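Local coordinates for 3-dehydroquinate dehydratase (PDB 2YR1), which probably catalyses the cis-dehydration of 3-dehydroquinate to 3-dehydroshikimate through a Schiff base, the third step of the chorismate pathway, at residues Arg64-Ala69 / Cys110-Ile115; Asn70-Ile75 / Ile79-Thr84; Tyr120-Gly125 / Glu166-Asp171; Val187-Thr192 / Ala213-Ala218; Gly219-Ser224 / Ser250-Tyr255. All coordinates share one frame; numbering follows the deposited sequence.

Contact 1: Arg64-Ala69 / Cys110-Ile115; sequences RVLATA and CRSGAI
Leu66 overlaps the side chain of Ser112 with a single methyl, CD1, which lies 2.9 Å from Ser112 OG and 3.7 Å from Ser112 CB. The first of these is short for a carbon-oxygen contact, and its exact length is best read with caution. Leucine reaches the serine by its torsions: CG stands opposite the backbone N (chi1 179°), and chi2, at 120°, departs from a staggered value, swinging CD1 across the gap. The serine hydroxyl does not depend on the leucine for a polar partner. With chi1 at -48° OG turns back along its own helix and is hydrogen-bonded to Ala108 O, so the oxygen that CD1 touches already has its polar partner.

The setting is a (beta/alpha)8 barrel, in which helices 62-75 and 99-112 belong to successive beta-alpha units and pack as neighbours on the outside. Gly113 is the first residue of the second segment to leave helical backbone angles, with positive phi; its N still reaches back to Cys110 O at 3.1 Å. This turn brings Ala114 against the middle of helix 62-75. There Ala114 CB sits 3.5 Å from Ala69 O and 4.0 Å from Ala69 CB, a methyl-to-methyl contact pointed inward from both sides. Small residues let the backbones come close: the two CA atoms are 5.9 Å apart at this pair. Ala69 also touches Ile109, and Val65, one helical turn earlier, meets Leu105 and Trp51, the last a predicted 3-dehydroquinate-binding residue.

Contact 2: Asn70-Ile75 / Ile79-Thr84; sequences NGLRNI and IPILFT
Ile79 meets the helix through its carbonyl: Ile79 O lies 3.5 Å from Arg73 NH1, near the plane of the guanidinium and at its edge, a close approach that is not a hydrogen bond. After Pro80 the chain enters strand 81-84, and Ile81 has the largest share of the contact. Its CD1 methyl is pressed to 3.4 Å from Leu72 CD1, closer than carbons usually approach, and touches the helix backbone at Arg73 CA, 3.7 Å away. Ile81 reaches this far because chi2 is fully extended (180°), sending CD1 straight out from the strand. The same methyl lies over one face of the Arg73 guanidinium, toward its rim, 3.9 Å from NH1.

Further on the strand turns to strand 48-52, Phe83 meeting the Trp51 ring. Helix and strand are the second and third elements of the beta-alpha-beta unit formed by strand 48-52, helix 62-75 and strand 81-84.

Arg73 bends at chi2 (56°) and chi3 (78°), folding its chain back beside Ile81 while NH2 makes a salt bridge to Asp116. The OD2 of that aspartate also accepts from Ile81 N. The chemistry is therefore divided: hydrocarbon joins helix to strand, while the arginine's charge is answered by an acid outside both segments that ties the two together.

Contact 3: Tyr120-Gly125 / Glu166-Asp171; sequences YELAYG and ERYGAD
Tyr168 packs its ring across Gly125 and against Leu122, and these three residues make the whole contact. Gly125 supplies backbone only. Its carbonyl oxygen stands over one face of the ring, offset toward the rim, with Gly125 O 3.7 Å from Tyr168 CE2. Its alpha carbon lies nearer the phenol end, Gly125 CA being 3.6 Å from Tyr168 OH. This placement follows from the turn after strand 117-121, where Gly125 N bonds to Leu122 O at 2.8 Å and the glycine takes up an unusual conformation with positive phi.

Leu122 comes to the ring from another direction, at its edge, where Leu122 CG is 4.2 Å from Tyr168 CE1. The tyrosine thus has a peptide over its face and a branched aliphatic group beside its rim, and no hydrogen bond crosses between the segments. An alanine at Tyr168 would be likely to strip the Gly125 peptide of its aromatic cover and leave Leu122 CG without a partner here.

The ring is held out from a helix terminus. Tyr168 follows helix 155-167, and Gly169 closes the helix in a Schellman motif, with Gly169 N 3.0 Å from Glu166 O. With chi1 at -75°, CG lies opposite the tyrosine's own carbonyl carbon, which carries the ring toward the turn.

Within the barrel, the contact spans strand 141-148: Leu122 and Ala170 both touch Val144. Tyr168 also packs on Ile128 of helix 127-137, and Arg132 of that helix bonds to Gly169 O and forms a salt bridge with Asp171.

Contact 4: Val187-Thr192 / Ala213-Ala218; sequences VLLQAT and AITRLA
Thr215 sets its hydroxyl oxygen against two leucine methyls of the facing helix: OG1 lies 3.3 Å from Leu188 CD2 and 3.4 Å from Leu189 CD2. The rotamer makes this possible, since OG1 points opposite the backbone N (chi1 -153°) and CG2 is left between N and the carbonyl carbon. The leucines use different first torsions to converge. Leu188 has CG opposite its N (chi1 174°) and crosses the threonine at about a right angle; Leu189 has CG opposite its carbonyl carbon (chi1 -65°) and runs past it in the reverse direction.

In this TIM barrel the contact joins two outer helices, 182-198 and 213-218, over strand 203-207, whose Met206 and Ala207 touch Thr215. The short second helix also bears Arg216, a predicted 3-dehydroquinate-binding residue, with NH2 bonded to Pro237 O.

Within the first helix, Thr192 OG1 donates to Leu188 O at 2.6 Å while Thr192 N bonds to the same oxygen at 3.1 Å, the two arriving from opposite faces of the carbonyl plane; OG1 is also hydrogen-bonded with Thr205 OG1. On the dimer side Leu189 packs on Leu186 of the second subunit, and Ile214 on Ala218 of that subunit.

Contact 5: Gly219-Ser224 / Ser250-Tyr255; sequences GWLFGS and SILQTY
Gly219 O is gripped from opposite faces of its carbonyl plane by Phe222 N, at 2.9 Å, and Ser224 N, at 3.1 Å. The Phe222 N bond closes the short 3-10 turn from which Trp220 and Leu221 meet Leu252 and Gln253, and Ser224 N reaches back to the same oxygen as the chain leaves it. In the TIM barrel this turn lies between helix 213-218 and strand 226-228, and the partner is the last helix, 242-256.

Leu252 touches both residues of the turn. Its CD2 methyl is 3.7 Å from Trp220 NE1, and its CG is 3.8 Å from Trp220 CZ2, as the leucine and indole run past each other in opposite directions. Toward Leu221 the approach is tip to tip, with Leu221 CD1 3.9 Å from Leu252 CD2. Leu221 also places CG over the centre of one indole face. The indole N-H makes a weak hydrogen bond to Leu217 O. A serine in place of Trp220 would probably open a gap beside Leu252 and leave the aliphatic part of Gln253 without its aromatic neighbour.

The helix looks both ways: Leu252 packs on Leu217 of the second subunit too, and Tyr255 OH is hydrogen-bonded to Asp244 of that subunit. Gln253, its amide turned 69° from the indole plane and its NE2 weakly bonded to Glu19, touches the ring through hydrocarbon, with Gln253 CG 3.5 Å from Trp220 CH2.

The five contacts sample the barrel's helical layer and its junctions with the strands. Contacts 1 and 2 share helix 62-75 and touch each other, contact 2 nested within the loop closed by contact 1; Ala114 O approaches Arg73 NE. Contacts 4 and 5 form a second touching pair, across the chain's centre from contact 1, and it is 4 and 5 that reach the second subunit. Contact 4 is buried, contact 3 lies at the surface, and the rest are partly buried. No hydrogen bond crosses any of them: methyls do the touching in 1 and 4, 2 adds an arginine's flat group, and 3 and 5 set an aromatic ring against a turn and a helix respectively.

Contact 1: Arg64-Ala69 / Cys110-Ile115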
# COMPACT_ATOMS: atom_id res chain seq x y z
N ARG A 64 31.08 29.41 -0.10
CA ARG A 64 29.98 29.35 -1.05
C ARG A 64 28.86 28.48 -0.47
O ARG A 64 27.70 28.90 -0.41
CB ARG A 64 30.45 28.78 -2.39
CG ARG A 64 31.54 29.60 -3.10
CD ARG A 64 31.56 29.28 -4.59
NE ARG A 64 32.82 29.61 -5.25
CZ ARG A 64 33.37 30.82 -5.30
NH1 ARG A 64 32.77 31.86 -4.72
NH2 ARG A 64 34.51 31.00 -5.95
N VAL A 65 29.21 27.27 -0.04
CA VAL A 65 28.22 26.36 0.54
C VAL A 65 27.54 27.01 1.74
O VAL A 65 26.31 27.08 1.80
CB VAL A 65 28.87 25.05 1.00
CG1 VAL A 65 27.78 24.08 1.44
CG2 VAL A 65 29.71 24.46 -0.12
N LEU A 66 28.35 27.50 2.68
CA LEU A 66 27.81 28.17 3.86
C LEU A 66 26.88 29.27 3.40
O LEU A 66 25.78 29.45 3.95
CB LEU A 66 28.95 28.77 4.70
CG LEU A 66 28.55 29.54 5.97
CD1 LEU A 66 29.19 28.89 7.19
CD2 LEU A 66 28.98 31.01 5.86
N ALA A 67 27.32 30.01 2.38
CA ALA A 67 26.53 31.11 1.83
C ALA A 67 25.18 30.56 1.37
O ALA A 67 24.13 31.03 1.79
CB ALA A 67 27.26 31.76 0.66
N THR A 68 25.22 29.54 0.51
CA THR A 68 24.00 28.92 0.02
C THR A 68 23.18 28.38 1.20
O THR A 68 21.99 28.64 1.32
CB THR A 68 24.32 27.77 -0.93
OG1 THR A 68 25.12 28.26 -2.02
CG2 THR A 68 23.04 27.15 -1.48
N ALA A 69 23.86 27.62 2.07
CA ALA A 69 23.23 27.02 3.25
C ALA A 69 22.45 28.07 4.01
O ALA A 69 21.30 27.85 4.41
CB ALA A 69 24.29 26.42 4.14
N CYS A 110 27.30 22.38 10.14
CA CYS A 110 26.58 22.15 11.40
C CYS A 110 26.66 23.37 12.32
O CYS A 110 25.66 23.81 12.87
CB CYS A 110 27.17 20.95 12.15
SG CYS A 110 26.87 19.31 11.45
N ARG A 111 27.87 23.90 12.49
CA ARG A 111 28.07 25.04 13.38
C ARG A 111 27.48 26.33 12.84
O ARG A 111 27.22 27.27 13.60
CB ARG A 111 29.56 25.21 13.69
CG ARG A 111 30.07 24.12 14.62
CD ARG A 111 31.58 24.13 14.78
NE ARG A 111 32.23 24.11 13.47
CZ ARG A 111 33.51 23.83 13.26
NH1 ARG A 111 34.31 23.54 14.28
NH2 ARG A 111 33.99 23.87 12.02
N SER A 112 27.25 26.37 11.54
CA SER A 112 26.65 27.53 10.90
C SER A 112 25.24 27.66 11.43
O SER A 112 24.67 28.75 11.47
CB SER A 112 26.62 27.34 9.39
OG SER A 112 27.88 26.90 8.91
N GLY A 113 24.66 26.53 11.84
CA GLY A 113 23.30 26.56 12.36
C GLY A 113 22.23 26.74 11.29
O GLY A 113 21.09 27.09 11.61
N ALA A 114 22.60 26.51 10.03
CA ALA A 114 21.65 26.67 8.92
C ALA A 114 20.83 25.41 8.66
O ALA A 114 19.79 25.47 8.00
CB ALA A 114 22.40 27.08 7.65
N ILE A 115 21.31 24.26 9.15
CA ILE A 115 20.63 22.98 8.96
C ILE A 115 20.13 22.40 10.29
O ILE A 115 20.51 22.87 11.37
CB ILE A 115 21.57 21.98 8.27
CG1 ILE A 115 22.71 21.60 9.20
CG2 ILE A 115 22.14 22.61 7.00
CD1 ILE A 115 23.66 20.56 8.63

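Contact 2: Asn70-Ile75 / Ile79-Thr84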
# COMPACT_ATOMS: atom_id res chain seq x y z
N ASN A 70 23.08 29.21 4.21
CA ASN A 70 22.47 30.31 4.93
C ASN A 70 21.32 30.87 4.10
O ASN A 70 20.30 31.30 4.65
CB ASN A 70 23.53 31.39 5.16
CG ASN A 70 23.17 32.32 6.29
OD1 ASN A 70 22.16 33.04 6.24
ND2 ASN A 70 24.00 32.31 7.33
N GLY A 71 21.47 30.84 2.78
CA GLY A 71 20.42 31.35 1.92
C GLY A 71 19.16 30.49 1.94
O GLY A 71 18.05 31.00 2.12
N LEU A 72 19.33 29.19 1.75
CA LEU A 72 18.19 28.27 1.75
C LEU A 72 17.50 28.30 3.11
O LEU A 72 16.28 28.22 3.20
CB LEU A 72 18.65 26.86 1.39
CG LEU A 72 19.96 26.37 2.00
CD1 LEU A 72 19.70 25.73 3.35
CD2 LEU A 72 20.59 25.36 1.06
N ARG A 73 18.30 28.41 4.16
CA ARG A 73 17.75 28.48 5.51
C ARG A 73 16.83 29.68 5.56
O ARG A 73 15.83 29.68 6.27
CB ARG A 73 18.88 28.64 6.53
CG ARG A 73 18.43 29.22 7.88
CD ARG A 73 17.31 28.41 8.52
NE ARG A 73 17.79 27.18 9.16
CZ ARG A 73 17.07 26.07 9.28
NH1 ARG A 73 15.83 26.02 8.80
NH2 ARG A 73 17.58 25.01 9.88
N ASN A 74 17.17 30.70 4.78
CA ASN A 74 16.37 31.91 4.74
C ASN A 74 15.06 31.70 3.98
O ASN A 74 14.02 32.24 4.36
CB ASN A 74 17.16 33.03 4.06
CG ASN A 74 16.58 34.40 4.35
OD1 ASN A 74 16.88 35.37 3.65
ND2 ASN A 74 15.76 34.49 5.39
N ILE A 75 15.11 30.92 2.91
CA ILE A 75 13.92 30.65 2.11
C ILE A 75 13.02 29.69 2.88
O ILE A 75 11.81 29.83 2.89
CB ILE A 75 14.29 30.04 0.77
CG1 ILE A 75 15.17 31.02 -0.00
CG2 ILE A 75 13.02 29.72 -0.01
CD1 ILE A 75 15.69 30.48 -1.32
N ILE A 79 10.68 25.33 8.18
CA ILE A 79 10.77 24.00 7.60
C ILE A 79 12.15 23.45 7.91
O ILE A 79 13.17 24.07 7.60
CB ILE A 79 10.58 23.97 6.05
CG1 ILE A 79 9.12 24.23 5.66
CG2 ILE A 79 10.92 22.56 5.51
CD1 ILE A 79 8.61 25.58 6.03
N PRO A 80 12.20 22.28 8.57
CA PRO A 80 13.47 21.67 8.91
C PRO A 80 14.27 21.35 7.65
O PRO A 80 13.70 20.94 6.63
CB PRO A 80 13.05 20.41 9.65
CG PRO A 80 11.78 20.81 10.30
CD PRO A 80 11.08 21.58 9.22
N ILE A 81 15.58 21.56 7.72
CA ILE A 81 16.44 21.26 6.59
C ILE A 81 17.43 20.14 6.89
O ILE A 81 18.21 20.22 7.85
CB ILE A 81 17.25 22.50 6.13
CG1 ILE A 81 16.29 23.62 5.71
CG2 ILE A 81 18.12 22.14 4.95
CD1 ILE A 81 17.00 24.91 5.24
N LEU A 82 17.36 19.10 6.07
CA LEU A 82 18.24 17.94 6.18
C LEU A 82 19.35 18.15 5.15
O LEU A 82 19.08 18.29 3.96
CB LEU A 82 17.47 16.66 5.86
CG LEU A 82 18.22 15.37 5.49
CD1 LEU A 82 19.01 14.81 6.66
CD2 LEU A 82 17.19 14.35 5.03
N PHE A 83 20.60 18.19 5.64
CA PHE A 83 21.77 18.38 4.79
C PHE A 83 22.32 17.02 4.44
O PHE A 83 22.71 16.25 5.32
CB PHE A 83 22.84 19.19 5.52
CG PHE A 83 24.07 19.44 4.70
CD1 PHE A 83 24.10 20.46 3.77
CD2 PHE A 83 25.20 18.65 4.86
CE1 PHE A 83 25.24 20.69 2.99
CE2 PHE A 83 26.35 18.87 4.09
CZ PHE A 83 26.36 19.90 3.15
N THR A 84 22.37 16.73 3.14
CA THR A 84 22.81 15.44 2.65
C THR A 84 23.86 15.50 1.54
O THR A 84 23.69 16.22 0.56
CB THR A 84 21.62 14.65 2.08
OG1 THR A 84 20.58 14.57 3.07
CG2 THR A 84 22.04 13.25 1.65

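Contact 3: Tyr120-Gly125 / Glu166-Asp171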
# COMPACT_ATOMS: atom_id res chain seq x y z
N TYR A 120 24.23 10.77 7.11
CA TYR A 120 25.58 10.21 6.97
C TYR A 120 25.47 8.71 6.76
O TYR A 120 24.60 8.05 7.35
CB TYR A 120 26.41 10.52 8.21
CG TYR A 120 27.89 10.59 7.93
CD1 TYR A 120 28.39 11.53 7.04
CD2 TYR A 120 28.78 9.72 8.56
CE1 TYR A 120 29.74 11.62 6.78
CE2 TYR A 120 30.15 9.81 8.31
CZ TYR A 120 30.62 10.77 7.42
OH TYR A 120 31.97 10.87 7.16
N GLU A 121 26.37 8.17 5.94
CA GLU A 121 26.36 6.76 5.58
C GLU A 121 26.85 5.79 6.66
O GLU A 121 27.94 5.96 7.22
CB GLU A 121 27.23 6.55 4.33
CG GLU A 121 27.48 7.83 3.52
CD GLU A 121 26.27 8.30 2.73
OE1 GLU A 121 26.22 8.07 1.50
OE2 GLU A 121 25.37 8.91 3.35
N LEU A 122 26.05 4.76 6.92
CA LEU A 122 26.42 3.75 7.90
C LEU A 122 27.71 3.11 7.45
O LEU A 122 28.55 2.72 8.25
CB LEU A 122 25.33 2.67 8.04
CG LEU A 122 25.65 1.67 9.17
CD1 LEU A 122 24.38 1.18 9.82
CD2 LEU A 122 26.45 0.50 8.61
N ALA A 123 27.88 3.02 6.13
CA ALA A 123 29.07 2.41 5.56
C ALA A 123 30.36 2.99 6.11
O ALA A 123 31.41 2.36 6.03
CB ALA A 123 29.05 2.55 4.04
N TYR A 124 30.30 4.19 6.69
CA TYR A 124 31.50 4.82 7.24
C TYR A 124 31.80 4.38 8.67
O TYR A 124 32.59 5.02 9.37
CB TYR A 124 31.37 6.35 7.18
CG TYR A 124 31.25 6.90 5.77
CD1 TYR A 124 31.18 8.28 5.55
CD2 TYR A 124 31.18 6.05 4.66
CE1 TYR A 124 31.04 8.80 4.25
CE2 TYR A 124 31.05 6.56 3.37
CZ TYR A 124 30.98 7.93 3.17
OH TYR A 124 30.85 8.43 1.89
N GLY A 125 31.17 3.27 9.07
CA GLY A 125 31.36 2.69 10.39
C GLY A 125 31.90 3.55 11.52
O GLY A 125 31.22 4.46 12.00
N GLU A 166 21.41 2.41 14.71
CA GLU A 166 21.05 2.81 16.05
C GLU A 166 22.25 2.58 16.97
O GLU A 166 22.53 3.40 17.82
CB GLU A 166 19.83 2.02 16.56
CG GLU A 166 19.42 2.41 17.99
CD GLU A 166 18.29 1.54 18.52
OE1 GLU A 166 18.40 0.30 18.43
OE2 GLU A 166 17.29 2.09 19.01
N ARG A 167 22.96 1.47 16.77
CA ARG A 167 24.15 1.17 17.59
C ARG A 167 25.20 2.30 17.49
O ARG A 167 25.87 2.63 18.48
CB ARG A 167 24.81 -0.13 17.14
CG ARG A 167 23.94 -1.37 17.23
CD ARG A 167 24.42 -2.32 18.31
NE ARG A 167 23.60 -3.52 18.38
CZ ARG A 167 23.54 -4.47 17.44
NH1 ARG A 167 24.27 -4.37 16.33
NH2 ARG A 167 22.74 -5.51 17.60
N TYR A 168 25.34 2.90 16.30
CA TYR A 168 26.30 3.99 16.09
C TYR A 168 25.82 5.35 16.57
O TYR A 168 26.49 6.36 16.34
CB TYR A 168 26.68 4.09 14.61
CG TYR A 168 27.61 3.01 14.12
CD1 TYR A 168 27.27 2.21 13.03
CD2 TYR A 168 28.86 2.81 14.71
CE1 TYR A 168 28.13 1.25 12.54
CE2 TYR A 168 29.75 1.84 14.23
CZ TYR A 168 29.37 1.06 13.14
OH TYR A 168 30.23 0.11 12.62
N GLY A 169 24.66 5.40 17.21
CA GLY A 169 24.16 6.65 17.72
C GLY A 169 23.19 7.42 16.84
O GLY A 169 22.91 8.59 17.11
N ALA A 170 22.68 6.79 15.80
CA ALA A 170 21.73 7.48 14.93
C ALA A 170 20.49 7.96 15.67
O ALA A 170 20.03 7.34 16.64
CB ALA A 170 21.32 6.55 13.78
N ASP A 171 19.95 9.09 15.22
CA ASP A 171 18.72 9.60 15.79
C ASP A 171 17.58 9.05 14.93
O ASP A 171 16.45 8.90 15.38
CB ASP A 171 18.69 11.13 15.76
CG ASP A 171 19.63 11.76 16.79
OD1 ASP A 171 19.54 11.40 17.98
OD2 ASP A 171 20.47 12.59 16.40

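Contact 4: Val187-Thr192 / Ala213-Ala218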
# COMPACT_ATOMS: atom_id res chain seq x y z
N VAL A 187 9.52 -7.55 1.09
CA VAL A 187 10.71 -7.74 1.94
C VAL A 187 11.06 -6.40 2.64
O VAL A 187 11.30 -6.35 3.86
CB VAL A 187 11.92 -8.20 1.09
CG1 VAL A 187 13.20 -8.05 1.86
CG2 VAL A 187 11.71 -9.64 0.67
N LEU A 188 11.07 -5.31 1.88
CA LEU A 188 11.37 -4.01 2.46
C LEU A 188 10.36 -3.61 3.55
O LEU A 188 10.74 -3.02 4.57
CB LEU A 188 11.38 -2.91 1.40
CG LEU A 188 11.57 -1.60 2.18
CD1 LEU A 188 13.04 -1.37 2.42
CD2 LEU A 188 10.92 -0.44 1.50
N LEU A 189 9.08 -3.89 3.33
CA LEU A 189 8.08 -3.54 4.34
C LEU A 189 8.22 -4.45 5.57
O LEU A 189 8.10 -3.99 6.72
CB LEU A 189 6.66 -3.66 3.75
CG LEU A 189 6.33 -2.69 2.61
CD1 LEU A 189 4.90 -2.93 2.13
CD2 LEU A 189 6.50 -1.26 3.09
N GLN A 190 8.49 -5.72 5.34
CA GLN A 190 8.65 -6.67 6.45
C GLN A 190 9.82 -6.24 7.33
O GLN A 190 9.75 -6.28 8.55
CB GLN A 190 8.94 -8.08 5.93
CG GLN A 190 7.85 -8.67 5.06
CD GLN A 190 8.40 -9.75 4.12
OE1 GLN A 190 9.07 -10.68 4.57
NE2 GLN A 190 8.10 -9.62 2.83
N ALA A 191 10.93 -5.87 6.70
CA ALA A 191 12.09 -5.44 7.47
C ALA A 191 11.77 -4.17 8.26
O ALA A 191 12.25 -3.97 9.37
CB ALA A 191 13.29 -5.18 6.56
N THR A 192 10.98 -3.29 7.65
CA THR A 192 10.62 -2.04 8.31
C THR A 192 9.84 -2.33 9.58
O THR A 192 10.18 -1.83 10.66
CB THR A 192 9.77 -1.16 7.38
OG1 THR A 192 10.50 -0.92 6.16
CG2 THR A 192 9.43 0.17 8.05
N ALA A 213 6.64 2.39 -5.47
CA ALA A 213 5.76 3.51 -5.20
C ALA A 213 4.89 3.28 -3.96
O ALA A 213 4.76 4.16 -3.11
CB ALA A 213 4.86 3.80 -6.40
N ILE A 214 4.32 2.08 -3.85
CA ILE A 214 3.45 1.78 -2.71
C ILE A 214 4.12 2.06 -1.38
O ILE A 214 3.45 2.47 -0.42
CB ILE A 214 2.94 0.30 -2.71
CG1 ILE A 214 1.91 0.10 -1.60
CG2 ILE A 214 4.11 -0.67 -2.47
CD1 ILE A 214 0.63 0.97 -1.74
N THR A 215 5.43 1.85 -1.33
CA THR A 215 6.16 2.06 -0.09
C THR A 215 6.27 3.52 0.33
O THR A 215 6.39 3.82 1.53
CB THR A 215 7.55 1.41 -0.18
OG1 THR A 215 7.97 1.06 1.13
CG2 THR A 215 8.56 2.35 -0.79
N ARG A 216 6.20 4.43 -0.63
CA ARG A 216 6.28 5.85 -0.34
C ARG A 216 4.92 6.37 0.15
O ARG A 216 4.83 7.40 0.81
CB ARG A 216 6.71 6.63 -1.61
CG ARG A 216 8.03 6.18 -2.19
CD ARG A 216 8.47 7.07 -3.36
NE ARG A 216 9.78 6.74 -3.90
CZ ARG A 216 10.94 7.03 -3.31
NH1 ARG A 216 10.96 7.68 -2.16
NH2 ARG A 216 12.09 6.71 -3.90
N LEU A 217 3.86 5.64 -0.17
CA LEU A 217 2.52 6.06 0.22
C LEU A 217 1.98 5.31 1.43
O LEU A 217 1.09 5.81 2.12
CB LEU A 217 1.55 5.87 -0.95
CG LEU A 217 1.84 6.54 -2.31
CD1 LEU A 217 0.91 6.00 -3.36
CD2 LEU A 217 1.69 8.06 -2.19
N ALA A 218 2.51 4.12 1.69
CA ALA A 218 2.02 3.30 2.80
C ALA A 218 3.07 2.78 3.76
O ALA A 218 2.75 2.05 4.69
CB ALA A 218 1.23 2.11 2.23

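Contact 5: Gly219-Ser224 / Ser250-Tyr255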
# COMPACT_ATOMS: atom_id res chain seq x y z
N GLY A 219 4.32 3.14 3.55
CA GLY A 219 5.35 2.66 4.45
C GLY A 219 5.13 3.08 5.89
O GLY A 219 5.52 2.37 6.81
N TRP A 220 4.50 4.24 6.09
CA TRP A 220 4.23 4.72 7.44
C TRP A 220 3.38 3.77 8.26
O TRP A 220 3.39 3.84 9.48
CB TRP A 220 3.57 6.11 7.40
CG TRP A 220 2.25 6.14 6.70
CD1 TRP A 220 2.03 6.17 5.35
CD2 TRP A 220 0.95 6.08 7.31
NE1 TRP A 220 0.68 6.13 5.09
CE2 TRP A 220 -0.00 6.07 6.27
CE3 TRP A 220 0.51 6.02 8.64
CZ2 TRP A 220 -1.38 6.02 6.52
CZ3 TRP A 220 -0.86 5.97 8.89
CH2 TRP A 220 -1.79 5.97 7.82
N LEU A 221 2.65 2.87 7.59
CA LEU A 221 1.80 1.89 8.28
C LEU A 221 2.66 0.78 8.90
O LEU A 221 2.20 -0.00 9.75
CB LEU A 221 0.80 1.27 7.28
CG LEU A 221 -0.33 2.18 6.79
CD1 LEU A 221 -0.99 1.58 5.54
CD2 LEU A 221 -1.37 2.37 7.88
N PHE A 222 3.91 0.70 8.47
CA PHE A 222 4.83 -0.33 8.93
C PHE A 222 6.03 0.24 9.65
O PHE A 222 6.96 -0.48 9.98
CB PHE A 222 5.29 -1.18 7.73
CG PHE A 222 4.14 -1.81 6.99
CD1 PHE A 222 3.49 -2.93 7.52
CD2 PHE A 222 3.64 -1.22 5.83
CE1 PHE A 222 2.35 -3.44 6.91
CE2 PHE A 222 2.51 -1.72 5.21
CZ PHE A 222 1.85 -2.84 5.75
N GLY A 223 5.98 1.54 9.93
CA GLY A 223 7.06 2.16 10.68
C GLY A 223 7.94 3.18 9.98
O GLY A 223 8.88 3.68 10.60
N SER A 224 7.66 3.50 8.72
CA SER A 224 8.51 4.48 8.05
C SER A 224 7.94 5.86 8.36
O SER A 224 6.82 6.20 7.93
CB SER A 224 8.58 4.24 6.54
OG SER A 224 9.61 5.03 5.95
N SER A 250 -4.13 11.19 2.92
CA SER A 250 -5.35 11.62 3.57
C SER A 250 -6.42 10.52 3.51
O SER A 250 -7.06 10.22 4.52
CB SER A 250 -5.87 12.91 2.93
OG SER A 250 -4.93 13.95 3.12
N ILE A 251 -6.56 9.90 2.35
CA ILE A 251 -7.53 8.83 2.20
C ILE A 251 -7.09 7.63 3.04
O ILE A 251 -7.85 7.12 3.85
CB ILE A 251 -7.63 8.42 0.73
CG1 ILE A 251 -8.23 9.59 -0.06
CG2 ILE A 251 -8.45 7.14 0.58
CD1 ILE A 251 -8.14 9.45 -1.54
N LEU A 252 -5.85 7.23 2.88
CA LEU A 252 -5.33 6.10 3.64
C LEU A 252 -5.48 6.35 5.13
O LEU A 252 -5.83 5.45 5.87
CB LEU A 252 -3.86 5.87 3.27
CG LEU A 252 -3.23 4.52 3.60
CD1 LEU A 252 -4.10 3.37 3.04
CD2 LEU A 252 -1.82 4.48 3.00
N GLN A 253 -5.23 7.59 5.57
CA GLN A 253 -5.31 7.92 6.98
C GLN A 253 -6.71 7.89 7.57
O GLN A 253 -6.90 7.38 8.68
CB GLN A 253 -4.67 9.28 7.25
CG GLN A 253 -3.16 9.19 7.26
CD GLN A 253 -2.50 10.44 7.78
OE1 GLN A 253 -2.40 11.45 7.08
NE2 GLN A 253 -2.04 10.38 9.03
N THR A 254 -7.69 8.42 6.86
CA THR A 254 -9.04 8.42 7.39
C THR A 254 -9.54 6.98 7.49
O THR A 254 -10.10 6.57 8.50
CB THR A 254 -10.00 9.23 6.51
OG1 THR A 254 -10.33 8.48 5.34
CG2 THR A 254 -9.37 10.53 6.10
N TYR A 255 -9.28 6.19 6.45
CA TYR A 255 -9.74 4.81 6.41
C TYR A 255 -8.95 3.73 7.15
O TYR A 255 -9.47 2.64 7.38
CB TYR A 255 -9.92 4.42 4.94
CG TYR A 255 -11.05 5.19 4.30
CD1 TYR A 255 -12.37 4.98 4.69
CD2 TYR A 255 -10.79 6.19 3.37
CE1 TYR A 255 -13.40 5.75 4.18
CE2 TYR A 255 -11.82 6.97 2.84
CZ TYR A 255 -13.12 6.74 3.26
OH TYR A 255 -14.14 7.50 2.74